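Local coordinates for C-type lectin domain family 4 member F (Mus musculus, PDB 6JJJ), which binds galactose, fucose and glycolipids as a Kupffer cell C-type lectin receptor and could be involved in endocytosis, at residues G123-V131 against D137-P145. Residues are numbered along the deposited sequence; the frame is centred on the assembly and turned at random.
With CA (calcium ion), chain H; CA (calcium ion), chain G.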
ATOM      1  N   GLY A 123      37.172  19.261   0.479  1.00142.75           N
ATOM      2  CA  GLY A 123      38.160  19.994   1.255  1.00129.40           C
ATOM      3  C   GLY A 123      37.342  20.803   2.239  1.00133.61           C
ATOM      4  O   GLY A 123      37.709  21.918   2.610  1.00126.23           O
ATOM      5  N   GLU A 124      36.263  20.186   2.712  1.00149.52           N
ATOM      6  CA  GLU A 124      35.168  20.878   3.373  1.00149.18           C
ATOM      7  C   GLU A 124      35.086  20.557   4.858  1.00137.91           C
ATOM      8  O   GLU A 124      35.642  19.569   5.344  1.00141.57           O
ATOM      9  CB  GLU A 124      33.815  20.519   2.729  1.00159.74           C
ATOM     10  CG  GLU A 124      33.825  19.323   1.770  1.00165.15           C
ATOM     11  CD  GLU A 124      32.555  19.234   0.927  1.00166.83           C
ATOM     12  OE1 GLU A 124      31.550  19.881   1.291  1.00165.68           O
ATOM     13  OE2 GLU A 124      32.554  18.500  -0.085  1.00167.75           O
ATOM     14  N   ARG A 125      34.377  21.430   5.571  1.00109.98           N
ATOM     15  CA  ARG A 125      34.018  21.192   6.961  1.00122.51           C
ATOM     16  C   ARG A 125      32.806  20.260   6.963  1.00116.53           C
ATOM     17  O   ARG A 125      32.466  19.653   5.944  1.00117.73           O
ATOM     18  CB  ARG A 125      33.731  22.514   7.665  1.00148.19           C
ATOM     19  CG  ARG A 125      34.914  23.468   7.687  1.00177.45           C
ATOM     20  CD  ARG A 125      36.113  22.907   8.419  1.00206.38           C
ATOM     21  NE  ARG A 125      37.087  23.954   8.717  1.00229.81           N
ATOM     22  CZ  ARG A 125      38.007  24.385   7.859  1.00246.30           C
ATOM     23  NH1 ARG A 125      38.077  23.871   6.639  1.00251.87           N
ATOM     24  NH2 ARG A 125      38.853  25.340   8.219  1.00251.67           N
ATOM     25  N   GLU A 126      32.135  20.123   8.104  1.00 91.44           N
ATOM     26  CA  GLU A 126      30.941  19.285   8.207  1.00 95.14           C
ATOM     27  C   GLU A 126      29.742  20.151   8.571  1.00 90.12           C
ATOM     28  O   GLU A 126      29.685  20.706   9.674  1.00 91.55           O
ATOM     29  CB  GLU A 126      31.150  18.175   9.236  1.00107.38           C
ATOM     30  CG  GLU A 126      32.262  17.201   8.869  1.00118.38           C
ATOM     31  CD  GLU A 126      32.338  16.029   9.819  1.00127.91           C
ATOM     32  OE1 GLU A 126      32.075  16.231  11.022  1.00131.70           O
ATOM     33  OE2 GLU A 126      32.652  14.911   9.364  1.00130.74           O
ATOM     34  N   ASP A 127      28.788  20.272   7.637  1.00 99.93           N
ATOM     35  CA  ASP A 127      27.596  21.089   7.840  1.00102.40           C
ATOM     36  C   ASP A 127      26.310  20.337   7.509  1.00 90.97           C
ATOM     37  O   ASP A 127      25.270  20.966   7.289  1.00 93.00           O
ATOM     38  CB  ASP A 127      27.664  22.369   7.005  1.00106.25           C
ATOM     39  CG  ASP A 127      28.852  23.226   7.354  1.00111.06           C
ATOM     40  OD1 ASP A 127      29.259  23.217   8.532  1.00112.90           O
ATOM     41  OD2 ASP A 127      29.372  23.917   6.454  1.00112.59           O
ATOM     42  N   CYS A 128      26.354  19.009   7.461  1.00 93.50           N
ATOM     43  CA  CYS A 128      25.181  18.206   7.156  1.00 93.88           C
ATOM     44  C   CYS A 128      25.186  16.984   8.059  1.00 89.26           C
ATOM     45  O   CYS A 128      26.247  16.486   8.446  1.00 94.46           O
ATOM     46  CB  CYS A 128      25.146  17.792   5.677  1.00102.97           C
ATOM     47  SG  CYS A 128      24.826  19.175   4.541  1.00113.94           S
ATOM     48  N   VAL A 129      23.989  16.521   8.412  1.00 86.96           N
ATOM     49  CA  VAL A 129      23.812  15.479   9.414  1.00 84.48           C
ATOM     50  C   VAL A 129      23.204  14.240   8.774  1.00 85.02           C
ATOM     51  O   VAL A 129      22.243  14.337   8.005  1.00 81.83           O
ATOM     52  CB  VAL A 129      22.924  15.969  10.578  1.00 85.55           C
ATOM     53  CG1 VAL A 129      22.735  14.868  11.606  1.00 83.77           C
ATOM     54  CG2 VAL A 129      23.517  17.219  11.209  1.00 88.79           C
ATOM     55  N   HIS A 130      23.757  13.075   9.106  1.00 86.43           N
ATOM     56  CA  HIS A 130      23.160  11.791   8.759  1.00104.38           C
ATOM     57  C   HIS A 130      23.000  10.972  10.036  1.00 86.31           C
ATOM     58  O   HIS A 130      23.447  11.374  11.116  1.00 75.70           O
ATOM     59  CB  HIS A 130      23.996  11.044   7.709  1.00116.79           C
ATOM     60  CG  HIS A 130      25.406  10.765   8.128  1.00131.05           C
ATOM     61  ND1 HIS A 130      26.419  10.553   7.217  1.00130.11           N
ATOM     62  CD2 HIS A 130      25.974  10.652   9.352  1.00132.25           C
ATOM     63  CE1 HIS A 130      27.549  10.329   7.860  1.00134.06           C
ATOM     64  NE2 HIS A 130      27.307  10.381   9.157  1.00136.09           N
ATOM     65  N   VAL A 131      22.368   9.805   9.912  1.00 92.21           N
ATOM     66  CA  VAL A 131      22.055   8.971  11.071  1.00101.29           C
ATOM     67  C   VAL A 131      22.391   7.519  10.762  1.00112.95           C
ATOM     68  O   VAL A 131      21.960   6.983   9.737  1.00115.99           O
ATOM     69  CB  VAL A 131      20.568   9.089  11.465  1.00 98.75           C
ATOM     70  CG1 VAL A 131      20.289   8.342  12.762  1.00 98.98           C
ATOM     71  CG2 VAL A 131      20.159  10.550  11.574  1.00 99.65           C
ATOM     72  N   ASP A 137      27.454  15.090  12.245  1.00110.44           N
ATOM     73  CA  ASP A 137      27.627  16.089  11.197  1.00106.14           C
ATOM     74  C   ASP A 137      28.684  15.602  10.210  1.00108.73           C
ATOM     75  O   ASP A 137      29.651  14.934  10.585  1.00111.11           O
ATOM     76  CB  ASP A 137      27.997  17.451  11.790  1.00101.30           C
ATOM     77  CG  ASP A 137      29.378  17.487  12.400  1.00100.82           C
ATOM     78  OD1 ASP A 137      29.910  16.428  12.788  1.00 99.25           O
ATOM     79  OD2 ASP A 137      29.926  18.605  12.496  1.00 95.44           O
ATOM     80  N   MET A 138      28.480  15.916   8.933  1.00 94.20           N
ATOM     81  CA  MET A 138      29.244  15.291   7.863  1.00 94.76           C
ATOM     82  C   MET A 138      29.447  16.291   6.736  1.00100.30           C
ATOM     83  O   MET A 138      28.725  17.284   6.621  1.00105.21           O
ATOM     84  CB  MET A 138      28.523  14.031   7.355  1.00 92.25           C
ATOM     85  CG  MET A 138      29.220  13.298   6.236  1.00 91.72           C
ATOM     86  SD  MET A 138      30.853  12.719   6.751  1.00 95.54           S
ATOM     87  CE  MET A 138      31.543  12.206   5.183  1.00 98.29           C
ATOM     88  N   ALA A 139      30.449  16.015   5.905  1.00116.29           N
ATOM     89  CA  ALA A 139      30.681  16.826   4.718  1.00115.26           C
ATOM     90  C   ALA A 139      29.504  16.680   3.764  1.00116.14           C
ATOM     91  O   ALA A 139      29.120  15.566   3.396  1.00119.44           O
ATOM     92  CB  ALA A 139      31.978  16.403   4.032  1.00114.22           C
ATOM     93  N   CYS A 140      28.915  17.813   3.376  1.00 96.82           N
ATOM     94  CA  CYS A 140      27.678  17.765   2.607  1.00 98.01           C
ATOM     95  C   CYS A 140      27.893  17.151   1.230  1.00 87.40           C
ATOM     96  O   CYS A 140      27.005  16.464   0.715  1.00 91.01           O
ATOM     97  CB  CYS A 140      27.087  19.169   2.492  1.00110.56           C
ATOM     98  SG  CYS A 140      26.663  19.926   4.091  1.00117.53           S
ATOM     99  N   GLY A 141      29.061  17.359   0.623  1.00 79.75           N
ATOM    100  CA  GLY A 141      29.304  16.788  -0.688  1.00 79.73           C
ATOM    101  C   GLY A 141      29.297  15.273  -0.722  1.00 79.65           C
ATOM    102  O   GLY A 141      29.240  14.697  -1.816  1.00 79.52           O
ATOM    103  N   SER A 142      29.344  14.617   0.433  1.00 76.16           N
ATOM    104  CA  SER A 142      29.390  13.161   0.469  1.00 89.66           C
ATOM    105  C   SER A 142      28.037  12.573   0.093  1.00 95.32           C
ATOM    106  O   SER A 142      26.985  13.095   0.473  1.00 98.43           O
ATOM    107  CB  SER A 142      29.808  12.687   1.858  1.00 98.40           C
ATOM    108  OG  SER A 142      31.079  13.211   2.201  1.00102.49           O
ATOM    109  N   SER A 143      28.068  11.477  -0.662  1.00 92.93           N
ATOM    110  CA  SER A 143      26.851  10.885  -1.218  1.00 93.09           C
ATOM    111  C   SER A 143      26.361   9.752  -0.322  1.00 87.28           C
ATOM    112  O   SER A 143      26.737   8.591  -0.491  1.00 88.79           O
ATOM    113  CB  SER A 143      27.094  10.391  -2.640  1.00 99.61           C
ATOM    114  OG  SER A 143      27.145  11.467  -3.559  1.00103.22           O
ATOM    115  N   TYR A 144      25.475  10.093   0.604  1.00 98.37           N
ATOM    116  CA  TYR A 144      24.780   9.118   1.425  1.00 93.44           C
ATOM    117  C   TYR A 144      23.345   8.965   0.942  1.00 92.05           C
ATOM    118  O   TYR A 144      22.834   9.810   0.200  1.00 91.22           O
ATOM    119  CB  TYR A 144      24.758   9.537   2.901  1.00 99.26           C
ATOM    120  CG  TYR A 144      26.091   9.454   3.597  1.00103.13           C
ATOM    121  CD1 TYR A 144      26.519   8.270   4.182  1.00108.83           C
ATOM    122  CD2 TYR A 144      26.919  10.563   3.682  1.00107.05           C
ATOM    123  CE1 TYR A 144      27.736   8.192   4.823  1.00117.65           C
ATOM    124  CE2 TYR A 144      28.137  10.494   4.319  1.00113.77           C
ATOM    125  CZ  TYR A 144      28.541   9.308   4.890  1.00119.60           C
ATOM    126  OH  TYR A 144      29.758   9.243   5.528  1.00122.56           O
ATOM    127  N   PRO A 145      22.658   7.894   1.345  1.00 86.13           N
ATOM    128  CA  PRO A 145      21.197   7.853   1.161  1.00 86.89           C
ATOM    129  C   PRO A 145      20.523   8.826   2.116  1.00 88.27           C
ATOM    130  O   PRO A 145      21.211   9.526   2.868  1.00 91.68           O
ATOM    131  CB  PRO A 145      20.836   6.393   1.462  1.00 90.99           C
ATOM    132  CG  PRO A 145      21.943   5.907   2.352  1.00 92.18           C
ATOM    133  CD  PRO A 145      23.191   6.660   1.952  1.00 90.10           C
TER
HETATM  134 CA    CA H 602      31.666  14.346  12.128  1.00101.46          CA
HETATM  135 CA    CA G 601      29.104  22.721  10.755  1.00110.80          CA
HETATM  136  O   HOH W   1      33.103  12.585  12.358  1.00122.79           O
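Glu126 and Asp137 meet on one calcium ion (chain H), and the Glu126 side chain can be traced to it atom by atom. Its CB lies 3.5 Å from Met138 N; CG, set anti to the carbonyl carbon (chi1 -63°), passes over the Met138–Ala139 peptide; beyond it the chain runs extended, with CD 3.0 Å from Asp137 O. OE1 then reaches the metal at 2.2 Å, while OE2 stays close to the ion without counting among its ligands. From strand 135-138, Asp137 O binds the same ion at 2.6 Å, with Asp137 OD1 more distant; a water, Asp116 and Asn136 complete the site, and Trp118 and Asn117 are polar partners of Glu126 and Asp137 respectively. Its position and ligands are consistent with the sugar-binding calcium of C-type lectins. The backbone O of Glu126 instead serves the second calcium (chain G), with Asp127 OD1. Asp127 and Cys128 both turn their N toward Met138 O, a classic beta bulge, weakly for Asp127 and at 3.1 Å from Cys128 N. The Cys128–Cys140 disulfide (chi3 98°) ties the bulge to the turn 139-142. Farther along, His130 ND1 stands over the centre of the Tyr144 ring in a T-shaped (edge-to-face) pair, planes at 80°, and Met138 CB sits over one His130 face, toward its rim, in a CH-pi contact. In the sheet 94-95, 80-85, 128-131, 135-138, strand 128-131 lies between 80-85 and the outermost 135-138.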